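Local coordinates for protein aminoglycoside N(3)-acetyltransferase, AAC(3)-IVa (Escherichia coli, PDB 6MN3) that transfers an acetyl group from acetyl-CoA to the 3-amino group of 2-deoxystreptamine antibiotics, probably conferring resistance to drugs such as gentamicin, kanamycin and apramycin, at residues P124-A129 with T154-E159; V164-P169 with D253-S258; V168-T173 with E187-C192. One frame throughout, in Å; residues are numbered along the deposited sequence.

Contact 1: P124-A129 with T154-E159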
ATOM      1  N   PRO A 124       5.893  -5.424  13.774  1.00 87.75           N
ATOM      2  CA  PRO A 124       4.603  -5.295  13.081  1.00 82.28           C
ATOM      3  C   PRO A 124       4.704  -5.519  11.568  1.00 80.24           C
ATOM      4  O   PRO A 124       5.815  -5.522  11.038  1.00 80.81           O
ATOM      5  CB  PRO A 124       4.185  -3.850  13.396  1.00 79.03           C
ATOM      6  CG  PRO A 124       4.921  -3.506  14.638  1.00 83.66           C
ATOM      7  CD  PRO A 124       6.243  -4.186  14.490  1.00 86.71           C
ATOM      8  N   PRO A 125       3.565  -5.710  10.893  1.00 77.60           N
ATOM      9  CA  PRO A 125       3.611  -6.057   9.461  1.00 77.24           C
ATOM     10  C   PRO A 125       4.365  -5.063   8.592  1.00 75.29           C
ATOM     11  O   PRO A 125       4.897  -5.460   7.548  1.00 76.99           O
ATOM     12  CB  PRO A 125       2.127  -6.121   9.077  1.00 77.10           C
ATOM     13  CG  PRO A 125       1.433  -6.483  10.341  1.00 78.66           C
ATOM     14  CD  PRO A 125       2.195  -5.794  11.434  1.00 78.32           C
ATOM     15  N   HIS A 126       4.432  -3.790   8.978  1.00 70.26           N
ATOM     16  CA  HIS A 126       5.068  -2.790   8.126  1.00 66.75           C
ATOM     17  C   HIS A 126       6.308  -2.206   8.790  1.00 68.22           C
ATOM     18  O   HIS A 126       6.478  -0.983   8.849  1.00 66.44           O
ATOM     19  CB  HIS A 126       4.063  -1.694   7.773  1.00 63.69           C
ATOM     20  CG  HIS A 126       2.757  -2.226   7.271  1.00 65.67           C
ATOM     21  ND1 HIS A 126       1.540  -1.756   7.716  1.00 66.77           N
ATOM     22  CD2 HIS A 126       2.480  -3.201   6.374  1.00 65.54           C
ATOM     23  CE1 HIS A 126       0.569  -2.413   7.108  1.00 67.74           C
ATOM     24  NE2 HIS A 126       1.112  -3.296   6.288  1.00 66.80           N
ATOM     25  N   SER A 127       7.182  -3.080   9.274  1.00 71.03           N
ATOM     26  CA  SER A 127       8.401  -2.689   9.965  1.00 62.89           C
ATOM     27  C   SER A 127       9.454  -2.234   8.961  1.00 61.72           C
ATOM     28  O   SER A 127       9.264  -2.344   7.747  1.00 51.86           O
ATOM     29  CB  SER A 127       8.903  -3.865  10.800  1.00 63.31           C
ATOM     30  OG  SER A 127       9.620  -4.785   9.995  1.00 66.15           O
ATOM     31  N   PRO A 128      10.585  -1.699   9.436  1.00 63.96           N
ATOM     32  CA  PRO A 128      11.688  -1.374   8.515  1.00 66.51           C
ATOM     33  C   PRO A 128      12.255  -2.574   7.767  1.00 70.21           C
ATOM     34  O   PRO A 128      13.097  -2.381   6.879  1.00 70.37           O
ATOM     35  CB  PRO A 128      12.742  -0.746   9.435  1.00 66.53           C
ATOM     36  CG  PRO A 128      11.951  -0.158  10.544  1.00 66.43           C
ATOM     37  CD  PRO A 128      10.790  -1.087  10.763  1.00 66.31           C
ATOM     38  N   ALA A 129      11.835  -3.796   8.095  1.00 73.46           N
ATOM     39  CA  ALA A 129      12.240  -4.989   7.364  1.00 81.45           C
ATOM     40  C   ALA A 129      11.098  -5.569   6.533  1.00 81.67           C
ATOM     41  O   ALA A 129      11.105  -6.762   6.221  1.00 90.53           O
ATOM     42  CB  ALA A 129      12.786  -6.043   8.326  1.00 84.45           C
ATOM     43  N   THR A 154       2.499   2.946   3.529  1.00 37.93           N
ATOM     44  CA  THR A 154       3.778   3.554   3.887  1.00 43.54           C
ATOM     45  C   THR A 154       3.656   4.438   5.125  1.00 42.49           C
ATOM     46  O   THR A 154       4.628   4.594   5.875  1.00 41.85           O
ATOM     47  CB  THR A 154       4.325   4.349   2.697  1.00 45.45           C
ATOM     48  OG1 THR A 154       4.523   3.464   1.585  1.00 33.67           O
ATOM     49  CG2 THR A 154       5.653   5.014   3.040  1.00 34.12           C
ATOM     50  N   LEU A 155       2.469   4.997   5.375  1.00 39.08           N
ATOM     51  CA  LEU A 155       2.268   5.785   6.587  1.00 37.36           C
ATOM     52  C   LEU A 155       2.420   4.935   7.842  1.00 40.21           C
ATOM     53  O   LEU A 155       2.911   5.425   8.865  1.00 41.37           O
ATOM     54  CB  LEU A 155       0.894   6.453   6.555  1.00 36.91           C
ATOM     55  CG  LEU A 155       0.801   7.671   5.634  1.00 37.80           C
ATOM     56  CD1 LEU A 155      -0.610   8.235   5.612  1.00 36.29           C
ATOM     57  CD2 LEU A 155       1.803   8.736   6.059  1.00 35.87           C
ATOM     58  N   HIS A 156       2.012   3.664   7.786  1.00 43.39           N
ATOM     59  CA  HIS A 156       2.228   2.771   8.922  1.00 44.60           C
ATOM     60  C   HIS A 156       3.715   2.571   9.185  1.00 45.53           C
ATOM     61  O   HIS A 156       4.140   2.450  10.340  1.00 48.20           O
ATOM     62  CB  HIS A 156       1.545   1.428   8.674  1.00 46.75           C
ATOM     63  CG  HIS A 156       0.079   1.430   8.972  1.00 52.88           C
ATOM     64  ND1 HIS A 156      -0.423   1.629  10.240  1.00 57.51           N
ATOM     65  CD2 HIS A 156      -0.995   1.251   8.167  1.00 53.76           C
ATOM     66  CE1 HIS A 156      -1.742   1.575  10.203  1.00 59.57           C
ATOM     67  NE2 HIS A 156      -2.115   1.347   8.956  1.00 56.49           N
ATOM     68  N   LEU A 157       4.520   2.524   8.122  1.00 46.29           N
ATOM     69  CA  LEU A 157       5.966   2.456   8.292  1.00 48.00           C
ATOM     70  C   LEU A 157       6.490   3.706   8.988  1.00 49.62           C
ATOM     71  O   LEU A 157       7.411   3.631   9.809  1.00 46.01           O
ATOM     72  CB  LEU A 157       6.639   2.270   6.931  1.00 42.74           C
ATOM     73  CG  LEU A 157       8.129   2.604   6.800  1.00 44.21           C
ATOM     74  CD1 LEU A 157       8.981   1.654   7.633  1.00 47.63           C
ATOM     75  CD2 LEU A 157       8.555   2.571   5.341  1.00 44.70           C
ATOM     76  N   ALA A 158       5.901   4.865   8.680  1.00 45.22           N
ATOM     77  CA  ALA A 158       6.339   6.109   9.301  1.00 41.98           C
ATOM     78  C   ALA A 158       6.057   6.109  10.798  1.00 46.46           C
ATOM     79  O   ALA A 158       6.865   6.614  11.585  1.00 49.84           O
ATOM     80  CB  ALA A 158       5.661   7.299   8.625  1.00 39.52           C
ATOM     81  N   GLU A 159       4.916   5.548  11.208  1.00 45.99           N
ATOM     82  CA  GLU A 159       4.625   5.428  12.633  1.00 48.31           C
ATOM     83  C   GLU A 159       5.688   4.600  13.340  1.00 52.37           C
ATOM     84  O   GLU A 159       6.133   4.951  14.439  1.00 56.23           O
ATOM     85  CB  GLU A 159       3.250   4.797  12.843  1.00 52.50           C
ATOM     86  CG  GLU A 159       2.082   5.604  12.313  1.00 55.89           C
ATOM     87  CD  GLU A 159       0.773   4.849  12.428  1.00 65.58           C
ATOM     88  OE1 GLU A 159       0.698   3.708  11.926  1.00 65.98           O
ATOM     89  OE2 GLU A 159      -0.177   5.392  13.031  1.00 69.86           O
TER
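His126 and Leu157 mark the closest approach of the two backbones, with their CA atoms 5.3 Å apart, where the irregular segment 124-129 passes the flank of the first turns of helix 154-161. A loop carbonyl does the touching: His126 O lies 3.5 Å from Leu157 CA, and the angle of 143° at the hydrogen makes this a CA-H...O contact. No conventional hydrogen bond joins the segments. The loop has a cis peptide before Pro124 and, beyond His126, an ST turn in which Ser127 OG accepts from Ala129 N at 3.1 Å. Serine suits this place because its short hydroxyl reaches the nearby amide.

His126 as a whole residue gives up most surface. Its ring nitrogen ND1 meets His156 CB at 3.3 Å, approaching obliquely. The imidazoles also lie oblique to each other, with planes at 37° and centroids 5.4 Å apart, so they neither stack nor meet edge to face. Pro125 CB covers part of one face of the His126 ring, a rigid apolar neighbour against a flat group. In Leu157, chi1 of 161° sets CG anti to the backbone N, and the further turn about the CB-CG bond brings CD1 to 3.8 Å from His126 O. The His156 ring makes a weak hydrogen bond from ND1 to Glu159 OE1, 2.9 Å away; with Cys192 the two residues form a pattern consistent with a Cys-His-Glu triad.

Val132 of helix 131-137 touches both His126 and Leu157. Leu155 turns to Ile226 of helix 223-236, while Pro125 leans on Tyr185 of strand 181-187.

Contact 2: V164-P169 with D253-S258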
ATOM      1  N   VAL A 164       6.248   5.044  17.482  1.00 71.18           N
ATOM      2  CA  VAL A 164       4.957   5.582  17.917  1.00 68.94           C
ATOM      3  C   VAL A 164       4.539   4.899  19.214  1.00 79.28           C
ATOM      4  O   VAL A 164       4.843   3.704  19.410  1.00 81.43           O
ATOM      5  CB  VAL A 164       3.905   5.397  16.808  1.00 62.35           C
ATOM      6  CG1 VAL A 164       3.248   4.018  16.864  1.00 64.20           C
ATOM      7  CG2 VAL A 164       2.879   6.522  16.834  1.00 61.85           C
ATOM      8  N   PRO A 165       3.897   5.602  20.153  1.00 84.97           N
ATOM      9  CA  PRO A 165       3.663   4.998  21.476  1.00 90.91           C
ATOM     10  C   PRO A 165       2.586   3.927  21.494  1.00 93.26           C
ATOM     11  O   PRO A 165       2.681   2.996  22.303  1.00 99.71           O
ATOM     12  CB  PRO A 165       3.270   6.198  22.351  1.00 90.45           C
ATOM     13  CG  PRO A 165       3.724   7.406  21.595  1.00 87.71           C
ATOM     14  CD  PRO A 165       3.590   7.042  20.151  1.00 85.85           C
ATOM     15  N   TYR A 166       1.564   4.023  20.649  1.00 88.00           N
ATOM     16  CA  TYR A 166       0.453   3.088  20.735  1.00 85.30           C
ATOM     17  C   TYR A 166       0.792   1.762  20.063  1.00 83.36           C
ATOM     18  O   TYR A 166       1.571   1.702  19.106  1.00 81.59           O
ATOM     19  CB  TYR A 166      -0.813   3.681  20.114  1.00 80.56           C
ATOM     20  CG  TYR A 166      -0.617   4.395  18.797  1.00 71.11           C
ATOM     21  CD1 TYR A 166      -0.489   3.686  17.610  1.00 67.30           C
ATOM     22  CD2 TYR A 166      -0.585   5.781  18.737  1.00 68.57           C
ATOM     23  CE1 TYR A 166      -0.321   4.337  16.403  1.00 67.81           C
ATOM     24  CE2 TYR A 166      -0.421   6.441  17.536  1.00 67.34           C
ATOM     25  CZ  TYR A 166      -0.288   5.714  16.370  1.00 63.76           C
ATOM     26  OH  TYR A 166      -0.118   6.367  15.171  1.00 53.46           O
ATOM     27  N   GLY A 167       0.195   0.692  20.583  1.00 84.85           N
ATOM     28  CA  GLY A 167       0.406  -0.642  20.059  1.00 82.07           C
ATOM     29  C   GLY A 167      -0.580  -1.645  20.618  1.00 90.54           C
ATOM     30  O   GLY A 167      -0.476  -2.047  21.782  1.00 98.60           O
ATOM     31  N   VAL A 168      -1.547  -2.056  19.803  1.00 88.57           N
ATOM     32  CA  VAL A 168      -2.577  -3.001  20.229  1.00 92.53           C
ATOM     33  C   VAL A 168      -2.142  -4.412  19.851  1.00 92.05           C
ATOM     34  O   VAL A 168      -1.428  -4.596  18.854  1.00 89.08           O
ATOM     35  CB  VAL A 168      -3.943  -2.652  19.615  1.00 93.39           C
ATOM     36  CG1 VAL A 168      -4.425  -1.307  20.135  1.00 95.19           C
ATOM     37  CG2 VAL A 168      -3.862  -2.643  18.097  1.00 86.68           C
ATOM     38  N   PRO A 169      -2.533  -5.435  20.615  1.00 95.97           N
ATOM     39  CA  PRO A 169      -2.084  -6.804  20.319  1.00 96.63           C
ATOM     40  C   PRO A 169      -2.906  -7.432  19.202  1.00 97.67           C
ATOM     41  O   PRO A 169      -4.132  -7.524  19.289  1.00 94.33           O
ATOM     42  CB  PRO A 169      -2.288  -7.537  21.651  1.00100.61           C
ATOM     43  CG  PRO A 169      -3.398  -6.795  22.314  1.00101.89           C
ATOM     44  CD  PRO A 169      -3.269  -5.355  21.890  1.00 98.95           C
ATOM     45  N   ASP A 253      -9.501   4.738  20.095  1.00 92.77           N
ATOM     46  CA  ASP A 253      -9.401   4.729  21.549  1.00101.37           C
ATOM     47  C   ASP A 253      -8.748   3.455  22.071  1.00 99.43           C
ATOM     48  O   ASP A 253      -8.187   3.465  23.172  1.00 95.97           O
ATOM     49  CB  ASP A 253     -10.786   4.906  22.174  1.00107.94           C
ATOM     50  CG  ASP A 253     -11.322   6.315  22.008  1.00109.95           C
ATOM     51  OD1 ASP A 253     -10.558   7.191  21.546  1.00109.40           O
ATOM     52  OD2 ASP A 253     -12.505   6.547  22.338  1.00110.89           O
ATOM     53  N   ALA A 254      -8.806   2.362  21.307  1.00 98.21           N
ATOM     54  CA  ALA A 254      -8.099   1.147  21.699  1.00 98.38           C
ATOM     55  C   ALA A 254      -6.589   1.348  21.638  1.00 98.57           C
ATOM     56  O   ALA A 254      -5.857   0.858  22.506  1.00 99.72           O
ATOM     57  CB  ALA A 254      -8.524  -0.020  20.809  1.00 95.37           C
ATOM     58  N   ALA A 255      -6.106   2.064  20.619  1.00 93.62           N
ATOM     59  CA  ALA A 255      -4.679   2.353  20.533  1.00 85.38           C
ATOM     60  C   ALA A 255      -4.245   3.310  21.635  1.00 83.00           C
ATOM     61  O   ALA A 255      -3.135   3.192  22.166  1.00 82.79           O
ATOM     62  CB  ALA A 255      -4.339   2.924  19.156  1.00 81.60           C
ATOM     63  N   ARG A 256      -5.111   4.260  21.996  1.00 86.20           N
ATOM     64  CA  ARG A 256      -4.789   5.190  23.074  1.00 89.92           C
ATOM     65  C   ARG A 256      -4.616   4.460  24.401  1.00 98.47           C
ATOM     66  O   ARG A 256      -3.774   4.842  25.222  1.00 88.29           O
ATOM     67  CB  ARG A 256      -5.880   6.256  23.184  1.00 86.36           C
ATOM     68  CG  ARG A 256      -5.643   7.293  24.271  1.00 88.62           C
ATOM     69  CD  ARG A 256      -5.145   8.603  23.685  1.00 88.44           C
ATOM     70  NE  ARG A 256      -6.099   9.172  22.737  1.00 90.40           N
ATOM     71  CZ  ARG A 256      -5.902  10.304  22.069  1.00 90.03           C
ATOM     72  NH1 ARG A 256      -4.785  10.995  22.246  1.00 88.67           N
ATOM     73  NH2 ARG A 256      -6.823  10.746  21.223  1.00 89.82           N
ATOM     74  N   GLN A 257      -5.399   3.400  24.622  1.00114.65           N
ATOM     75  CA  GLN A 257      -5.342   2.675  25.889  1.00127.97           C
ATOM     76  C   GLN A 257      -3.964   2.067  26.119  1.00129.08           C
ATOM     77  O   GLN A 257      -3.389   2.195  27.206  1.00132.24           O
ATOM     78  CB  GLN A 257      -6.415   1.586  25.919  1.00137.79           C
ATOM     79  CG  GLN A 257      -7.837   2.106  26.042  1.00145.25           C
ATOM     80  CD  GLN A 257      -8.868   1.000  25.933  1.00150.84           C
ATOM     81  OE1 GLN A 257      -8.579  -0.087  25.431  1.00150.15           O
ATOM     82  NE2 GLN A 257     -10.081   1.273  26.400  1.00155.59           N
ATOM     83  N   SER A 258      -3.414   1.404  25.102  1.00126.31           N
ATOM     84  CA  SER A 258      -2.119   0.746  25.232  1.00121.37           C
ATOM     85  C   SER A 258      -0.976   1.750  25.155  1.00113.94           C
ATOM     86  O   SER A 258       0.004   1.524  24.438  1.00115.44           O
ATOM     87  CB  SER A 258      -1.954  -0.329  24.157  1.00118.75           C
ATOM     88  OG  SER A 258      -2.886  -1.381  24.338  1.00120.52           O
TER
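Tyr166 and Ala255 form the middle of this contact, where the segment 164-169 crosses the last turn of the C-terminal helix. Tyr166 CB sits 3.1 Å from Ala255 O. The same CB is 3.7 Å from Ala255 CB. Two residues on, where the strand begins, Val168 uses its CG1 branch, which lies 3.5 Å from Ala254 O and also rests on the backbone of Ala255. Small residues suit the helix here: two successive alanines let the chain come in until the CA atoms of Tyr166 and Ala255 are 5.2 Å apart. At the helix end Ser258, the first residue to leave helical torsions, brings its CB to 3.3 Å from Gly167 O.

Further out, the tyrosine CG stands between the backbone N and the carbonyl carbon (chi1 44°), which sets this first ring atom against the Ala255 methyl. Val164 CG1 lies 3.6 Å above one face of the Tyr166 ring, toward the rim, and Leu242 also touches the side chain. The phenol oxygen makes a probable, unusually short hydrogen bond with Glu159 OE2, so that one residue presents an apolar root to the C-terminal helix and a polar end to Glu159 of helix 154-161. On the helix, Ala255 follows closely after Cys252, a zinc ligand, and its side chain is about 8 Å from the zinc ion.

Without a hydrogen bond between the segments, the fit rests on shape: methyl and methylene groups lie against one another and against carbonyls of the helix and, at Gly167, of the loop, whose partial negative charge probably adds only weak attraction for the adjoining C-H groups.

Contact 3: V168-T173 with E187-C192. With ZN (zinc ion), chain D.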
ATOM      1  N   VAL A 168      -1.547  -2.056  19.803  1.00 88.57           N
ATOM      2  CA  VAL A 168      -2.577  -3.001  20.229  1.00 92.53           C
ATOM      3  C   VAL A 168      -2.142  -4.412  19.851  1.00 92.05           C
ATOM      4  O   VAL A 168      -1.428  -4.596  18.854  1.00 89.08           O
ATOM      5  CB  VAL A 168      -3.943  -2.652  19.615  1.00 93.39           C
ATOM      6  CG1 VAL A 168      -4.425  -1.307  20.135  1.00 95.19           C
ATOM      7  CG2 VAL A 168      -3.862  -2.643  18.097  1.00 86.68           C
ATOM      8  N   PRO A 169      -2.533  -5.435  20.615  1.00 95.97           N
ATOM      9  CA  PRO A 169      -2.084  -6.804  20.319  1.00 96.63           C
ATOM     10  C   PRO A 169      -2.906  -7.432  19.202  1.00 97.67           C
ATOM     11  O   PRO A 169      -4.132  -7.524  19.289  1.00 94.33           O
ATOM     12  CB  PRO A 169      -2.288  -7.537  21.651  1.00100.61           C
ATOM     13  CG  PRO A 169      -3.398  -6.795  22.314  1.00101.89           C
ATOM     14  CD  PRO A 169      -3.269  -5.355  21.890  1.00 98.95           C
ATOM     15  N   ARG A 170      -2.223  -7.857  18.145  1.00100.15           N
ATOM     16  CA  ARG A 170      -2.798  -8.650  17.067  1.00101.25           C
ATOM     17  C   ARG A 170      -2.122 -10.022  17.067  1.00101.17           C
ATOM     18  O   ARG A 170      -1.329 -10.342  17.958  1.00101.78           O
ATOM     19  CB  ARG A 170      -2.640  -7.927  15.726  1.00 97.75           C
ATOM     20  CG  ARG A 170      -3.324  -6.568  15.663  1.00 96.16           C
ATOM     21  CD  ARG A 170      -4.823  -6.708  15.458  1.00 98.71           C
ATOM     22  NE  ARG A 170      -5.589  -5.880  16.387  1.00 99.94           N
ATOM     23  CZ  ARG A 170      -6.078  -4.680  16.091  1.00 94.71           C
ATOM     24  NH1 ARG A 170      -5.882  -4.161  14.888  1.00 90.08           N
ATOM     25  NH2 ARG A 170      -6.764  -4.000  17.000  1.00 94.73           N
ATOM     26  N   HIS A 171      -2.436 -10.836  16.064  1.00102.02           N
ATOM     27  CA  HIS A 171      -1.842 -12.163  15.977  1.00104.24           C
ATOM     28  C   HIS A 171      -1.964 -12.680  14.552  1.00103.92           C
ATOM     29  O   HIS A 171      -2.696 -12.129  13.727  1.00100.99           O
ATOM     30  CB  HIS A 171      -2.491 -13.133  16.972  1.00106.64           C
ATOM     31  CG  HIS A 171      -3.858 -13.593  16.569  1.00106.33           C
ATOM     32  ND1 HIS A 171      -5.006 -12.922  16.933  1.00106.25           N
ATOM     33  CD2 HIS A 171      -4.261 -14.659  15.837  1.00106.75           C
ATOM     34  CE1 HIS A 171      -6.057 -13.554  16.441  1.00107.53           C
ATOM     35  NE2 HIS A 171      -5.632 -14.611  15.772  1.00107.98           N
ATOM     36  N   CYS A 172      -1.227 -13.755  14.278  1.00106.44           N
ATOM     37  CA  CYS A 172      -1.257 -14.429  12.988  1.00103.93           C
ATOM     38  C   CYS A 172      -0.857 -15.884  13.201  1.00103.82           C
ATOM     39  O   CYS A 172      -0.563 -16.311  14.322  1.00103.36           O
ATOM     40  CB  CYS A 172      -0.345 -13.730  11.974  1.00 97.04           C
ATOM     41  SG  CYS A 172       1.424 -13.903  12.305  1.00 96.05           S
ATOM     42  N   THR A 173      -0.842 -16.650  12.112  1.00101.68           N
ATOM     43  CA  THR A 173      -0.564 -18.079  12.169  1.00105.60           C
ATOM     44  C   THR A 173       0.521 -18.431  11.163  1.00107.16           C
ATOM     45  O   THR A 173       0.418 -18.078   9.984  1.00106.51           O
ATOM     46  CB  THR A 173      -1.829 -18.900  11.891  1.00104.22           C
ATOM     47  OG1 THR A 173      -2.684 -18.861  13.040  1.00106.47           O
ATOM     48  CG2 THR A 173      -1.474 -20.346  11.578  1.00106.89           C
ATOM     49  N   GLU A 187       0.912  -4.251  17.268  1.00 99.22           N
ATOM     50  CA  GLU A 187       0.816  -3.508  16.021  1.00104.69           C
ATOM     51  C   GLU A 187       0.248  -2.117  16.264  1.00 98.69           C
ATOM     52  O   GLU A 187      -0.495  -1.887  17.222  1.00102.33           O
ATOM     53  CB  GLU A 187      -0.062  -4.252  15.010  1.00115.19           C
ATOM     54  CG  GLU A 187       0.053  -3.745  13.581  1.00118.90           C
ATOM     55  CD  GLU A 187      -1.048  -4.275  12.685  1.00126.27           C
ATOM     56  OE1 GLU A 187      -1.331  -5.489  12.746  1.00130.29           O
ATOM     57  OE2 GLU A 187      -1.632  -3.475  11.925  1.00127.88           O
ATOM     58  N   ASN A 188       0.607  -1.191  15.379  1.00 93.79           N
ATOM     59  CA  ASN A 188       0.081   0.172  15.414  1.00 90.72           C
ATOM     60  C   ASN A 188      -1.073   0.297  14.420  1.00 93.64           C
ATOM     61  O   ASN A 188      -0.959   0.888  13.345  1.00 93.89           O
ATOM     62  CB  ASN A 188       1.194   1.171  15.114  1.00 83.78           C
ATOM     63  CG  ASN A 188       2.022   0.770  13.910  1.00 79.09           C
ATOM     64  OD1 ASN A 188       2.656  -0.286  13.902  1.00 77.65           O
ATOM     65  ND2 ASN A 188       2.017   1.609  12.880  1.00 77.71           N
ATOM     66  N   ASP A 189      -2.207  -0.283  14.802  1.00 95.13           N
ATOM     67  CA  ASP A 189      -3.397  -0.301  13.967  1.00 97.76           C
ATOM     68  C   ASP A 189      -4.493   0.562  14.580  1.00 94.77           C
ATOM     69  O   ASP A 189      -4.625   0.654  15.803  1.00 94.91           O
ATOM     70  CB  ASP A 189      -3.914  -1.730  13.770  1.00105.04           C
ATOM     71  CG  ASP A 189      -4.610  -1.922  12.436  1.00109.90           C
ATOM     72  OD1 ASP A 189      -4.476  -3.014  11.844  1.00111.82           O
ATOM     73  OD2 ASP A 189      -5.287  -0.979  11.975  1.00111.42           O
ATOM     74  N   HIS A 190      -5.275   1.193  13.711  1.00 95.66           N
ATOM     75  CA  HIS A 190      -6.407   2.016  14.119  1.00 95.08           C
ATOM     76  C   HIS A 190      -7.357   2.123  12.931  1.00 97.07           C
ATOM     77  O   HIS A 190      -7.227   1.391  11.944  1.00 94.22           O
ATOM     78  CB  HIS A 190      -5.942   3.388  14.617  1.00 89.48           C
ATOM     79  CG  HIS A 190      -4.824   3.976  13.813  1.00 84.16           C
ATOM     80  ND1 HIS A 190      -5.037   4.842  12.764  1.00 82.38           N
ATOM     81  CD2 HIS A 190      -3.481   3.824  13.909  1.00 81.27           C
ATOM     82  CE1 HIS A 190      -3.874   5.198  12.246  1.00 80.60           C
ATOM     83  NE2 HIS A 190      -2.915   4.593  12.923  1.00 78.35           N
ATOM     84  N   CYS A 191      -8.318   3.045  13.024  1.00 97.79           N
ATOM     85  CA  CYS A 191      -9.276   3.228  11.940  1.00100.47           C
ATOM     86  C   CYS A 191      -8.628   3.777  10.677  1.00 96.36           C
ATOM     87  O   CYS A 191      -9.241   3.710   9.605  1.00100.58           O
ATOM     88  CB  CYS A 191     -10.405   4.157  12.388  1.00102.12           C
ATOM     89  SG  CYS A 191      -9.907   5.882  12.566  1.00 99.84           S
ATOM     90  N   CYS A 192      -7.418   4.328  10.781  1.00 87.37           N
ATOM     91  CA  CYS A 192      -6.640   4.863   9.665  1.00 83.91           C
ATOM     92  C   CYS A 192      -7.328   6.023   8.956  1.00 83.71           C
ATOM     93  O   CYS A 192      -6.826   6.499   7.931  1.00 81.19           O
ATOM     94  CB  CYS A 192      -6.293   3.769   8.646  1.00 84.94           C
ATOM     95  SG  CYS A 192      -5.319   2.402   9.313  1.00 90.07           S
TER
HETATM   96 ZN    ZN D 302     -10.240   6.701  14.734  1.00 76.05          ZN
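Arg170 and Asp189 meet through the edge of the guanidinium: Asp189 OD1 lies in its plane, 3.5 Å from NH1, a rather long salt bridge. Val168 CG2 lies over the rim of one face of the guanidinium, 3.4 Å above the plane. The side chains of Arg170 and Asp189 cross at about a right angle, their flat groups turned 47° apart, and NH1 also comes within 3.3 Å of Asp189 CB. Arginine suits the place because its long aliphatic stem can pack against Glu187 while the guanidinium reaches Asp189. Its CG lies 3.7 Å from Glu187 OE1, and the Glu187 carboxylate plane stands at 75° to the guanidinium. Glu187 OE1 is itself hydrogen-bonded to Tyr185 OH. The other oxygen, OE2, lies only 2.9 Å from Asp189 OD1; two acceptors so close would repel if both groups were charged, and the nearby arginine may ease this or one carboxylate may hold a proton.

Strands 168-174 and 181-187 make a two-stranded antiparallel beta hairpin, separate from the main mixed sheet. Val168 and Glu187 are a hydrogen-bonded pair, each amide N 2.8 Å from the other's carbonyl O, and here the second strand gives way to loop. Arg170 continues the pairing with Tyr185.

Past the hairpin the loop turns to metal binding. Cys191 SG binds the zinc ion at 2.3 Å, and His243, Cys249 and Cys252 complete the site. His190, one residue before Cys191, accepts at ND1 from Cys192 N at 3.1 Å, the donor tilted out of the ring plane.

Glu159, on the helix of contact 1, ties the three contacts together. Its OE1 is 2.7 Å from Asn188 ND2 and its OE2 2.9 Å from His190 NE2, both in contact 3, while OE2 also lies 2.4 Å from Tyr166 OH of contact 2, a probable but unusually short hydrogen bond. Contacts 2 and 3 share Val168 and Pro169, and their centres are 9 Å apart. His156 of contact 1 faces Cys192 of contact 3, NE2 to SG 3.4 Å. The zinc ion joins the loop 187-192 to the C-terminal helix of contact 2; it is about 11 Å from the His156 side chain, near but not part of the possible active site.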